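Local coordinates for pullulanase C protein (Klebsiella pneumoniae subsp. pneumoniae NTUH-K2044, PDB 5HJ1) that probably serves as the inner-membrane GspC-type component of the type II secretion system, its PDZ domain here holding a fatty acid, at residues S48-A52 and L85-R89. Sequence-based numbering, arbitrary orientation.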
ATOM      1  N   SER A  48      13.099  -0.076   9.804  1.00 25.48           N
ATOM      2  CA  SER A  48      13.203   0.800   8.678  1.00 26.30           C
ATOM      3  C   SER A  48      12.282   0.381   7.573  1.00 23.26           C
ATOM      4  O   SER A  48      12.448   0.675   6.419  1.00 25.42           O
ATOM      5  CB  SER A  48      14.647   0.853   8.149  1.00 31.10           C
ATOM      6  OG  SER A  48      15.433   1.727   8.952  1.00 38.65           O
ATOM      7  N   GLY A  49      11.215  -0.370   7.892  1.00 18.15           N
ATOM      8  CA  GLY A  49      10.241  -0.819   6.916  1.00 17.36           C
ATOM      9  C   GLY A  49       8.850  -0.522   7.373  1.00 15.62           C
ATOM     10  O   GLY A  49       8.605   0.590   7.880  1.00 17.22           O
ATOM     11  N   LEU A  50       7.892  -1.448   7.177  1.00 15.34           N
ATOM     12  CA  LEU A  50       6.531  -1.170   7.582  1.00 14.78           C
ATOM     13  C   LEU A  50       6.346  -1.537   9.047  1.00 13.86           C
ATOM     14  O   LEU A  50       7.117  -2.267   9.656  1.00 15.60           O
ATOM     15  CB  LEU A  50       5.614  -2.071   6.723  1.00 14.80           C
ATOM     16  CG  LEU A  50       5.570  -1.754   5.266  1.00 15.29           C
ATOM     17  CD1 LEU A  50       4.699  -2.759   4.518  1.00 16.04           C
ATOM     18  CD2 LEU A  50       5.127  -0.342   4.952  1.00 17.56           C
ATOM     19  N   GLN A  51       5.292  -0.949   9.588  1.00 14.44           N
ATOM     20  CA  GLN A  51       4.835  -1.223  10.936  1.00 15.43           C
ATOM     21  C   GLN A  51       3.415  -1.677  10.937  1.00 14.41           C
ATOM     22  O   GLN A  51       2.633  -1.265  10.094  1.00 14.05           O
ATOM     23  CB  GLN A  51       5.025  -0.027  11.828  1.00 19.06           C
ATOM     24  CG  GLN A  51       6.508   0.265  12.065  1.00 24.17           C
ATOM     25  CD  GLN A  51       7.157  -0.754  12.999  1.00 30.83           C
ATOM     26  OE1 GLN A  51       6.759  -0.920  14.146  1.00 33.40           O
ATOM     27  NE2 GLN A  51       8.150  -1.479  12.489  1.00 40.11           N
ATOM     28  N   ALA A  52       3.055  -2.519  11.884  1.00 14.27           N
ATOM     29  CA  ALA A  52       1.681  -2.965  11.994  1.00 14.64           C
ATOM     30  C   ALA A  52       0.772  -1.742  12.089  1.00 14.63           C
ATOM     31  O   ALA A  52       1.052  -0.729  12.784  1.00 15.50           O
ATOM     32  CB  ALA A  52       1.494  -3.765  13.289  1.00 14.73           C
ATOM     33  N   LEU A  85       5.894   3.419  -1.247  1.00 20.27           N
ATOM     34  CA  LEU A  85       4.646   3.568  -0.540  1.00 20.36           C
ATOM     35  C   LEU A  85       4.810   4.683   0.490  1.00 19.33           C
ATOM     36  O   LEU A  85       5.871   4.762   1.196  1.00 20.45           O
ATOM     37  CB  LEU A  85       4.354   2.285   0.234  1.00 22.44           C
ATOM     38  CG  LEU A  85       2.993   1.850   0.557  1.00 27.84           C
ATOM     39  CD1 LEU A  85       2.044   1.862  -0.651  1.00 26.11           C
ATOM     40  CD2 LEU A  85       3.155   0.393   1.112  1.00 25.87           C
ATOM     41  N   THR A  86       3.878   5.621   0.557  1.00 17.71           N
ATOM     42  CA  THR A  86       3.797   6.601   1.604  1.00 18.32           C
ATOM     43  C   THR A  86       2.768   6.110   2.634  1.00 17.77           C
ATOM     44  O   THR A  86       1.637   5.838   2.244  1.00 17.58           O
ATOM     45  CB  THR A  86       3.389   7.968   1.095  1.00 21.40           C
ATOM     46  OG1 THR A  86       4.297   8.385   0.074  1.00 24.70           O
ATOM     47  CG2 THR A  86       3.403   8.984   2.195  1.00 22.78           C
ATOM     48  N   VAL A  87       3.201   6.012   3.881  1.00 17.16           N
ATOM     49  CA  VAL A  87       2.308   5.633   4.967  1.00 17.40           C
ATOM     50  C   VAL A  87       2.214   6.740   6.010  1.00 18.35           C
ATOM     51  O   VAL A  87       3.154   7.538   6.140  1.00 22.38           O
ATOM     52  CB  VAL A  87       2.767   4.305   5.654  1.00 16.86           C
ATOM     53  CG1 VAL A  87       2.760   3.148   4.665  1.00 15.96           C
ATOM     54  CG2 VAL A  87       4.098   4.448   6.306  1.00 18.24           C
ATOM     55  N   GLU A  88       1.085   6.799   6.708  1.00 19.71           N
ATOM     56  CA  GLU A  88       0.922   7.690   7.858  1.00 23.88           C
ATOM     57  C   GLU A  88       1.008   6.734   9.083  1.00 23.84           C
ATOM     58  O   GLU A  88       0.362   5.605   9.155  1.00 24.63           O
ATOM     59  CB  GLU A  88      -0.431   8.368   7.727  1.00 28.69           C
ATOM     60  CG  GLU A  88      -0.488   9.775   8.276  1.00 39.21           C
ATOM     61  CD  GLU A  88      -1.785  10.450   7.864  1.00 43.22           C
ATOM     62  OE1 GLU A  88      -2.847   9.948   8.279  1.00 48.68           O
ATOM     63  OE2 GLU A  88      -1.736  11.443   7.097  1.00 45.91           O
ATOM     64  N   ARG A  89       1.829   7.137  10.037  1.00 29.17           N
ATOM     65  CA  ARG A  89       2.098   6.317  11.209  1.00 31.20           C
ATOM     66  C   ARG A  89       2.140   7.299  12.409  1.00 35.02           C
ATOM     67  O   ARG A  89       2.971   8.187  12.417  1.00 38.55           O
ATOM     68  CB  ARG A  89       3.451   5.622  10.910  1.00 27.79           C
ATOM     69  CG  ARG A  89       4.059   4.846  12.058  1.00 30.78           C
ATOM     70  CD  ARG A  89       5.425   4.454  11.602  1.00 27.59           C
ATOM     71  NE  ARG A  89       5.417   3.591  10.421  1.00 23.70           N
ATOM     72  CZ  ARG A  89       6.515   3.203   9.778  1.00 21.75           C
ATOM     73  NH1 ARG A  89       7.724   3.656  10.157  1.00 24.06           N
ATOM     74  NH2 ARG A  89       6.432   2.374   8.774  1.00 18.73           N
TER
HETATM   75  O   HOH W   1      10.057   2.751   8.807  1.00 23.00           O
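Arg-89, the last residue of strand 82-89, reaches across to the loop before strand 54-59 and donates from NH2 to Gly-49 O, 3.0 Å away. The oxygen accepts through a lone pair in its carbonyl plane, about 20° out of the guanidinium plane, at a somewhat bent N-H...O angle of 148°. Gln-51 CG lies over the centre of one guanidinium face, 3.7 Å from Arg-89 CZ. The glutamine chain bends at chi2, and its amide plane stands 74° from the guanidinium. A water in the guanidinium plane, at its edge, donates to Gly-49 O and accepts from Arg-89 NH1, both at 2.8 Å, so two donors grip that one carbonyl. The close contacts are all at the arginine; beside it the buried apolar part is looser, with Leu-50 CD2 4.2 Å from Val-87 CG1 and 4.4 Å from Leu-85 CD2. Phe-98 packs on both leucines, and Leu-85 also touches the bound vaccenic acid, linking this layer to the lipid pocket. Asp-54 completes the polar part, forming a salt bridge with Arg-89 NE and accepting from Gln-51 N. Its negative charge probably offsets that of the arginine, consistent with a cationic group beside a hydrophobic core.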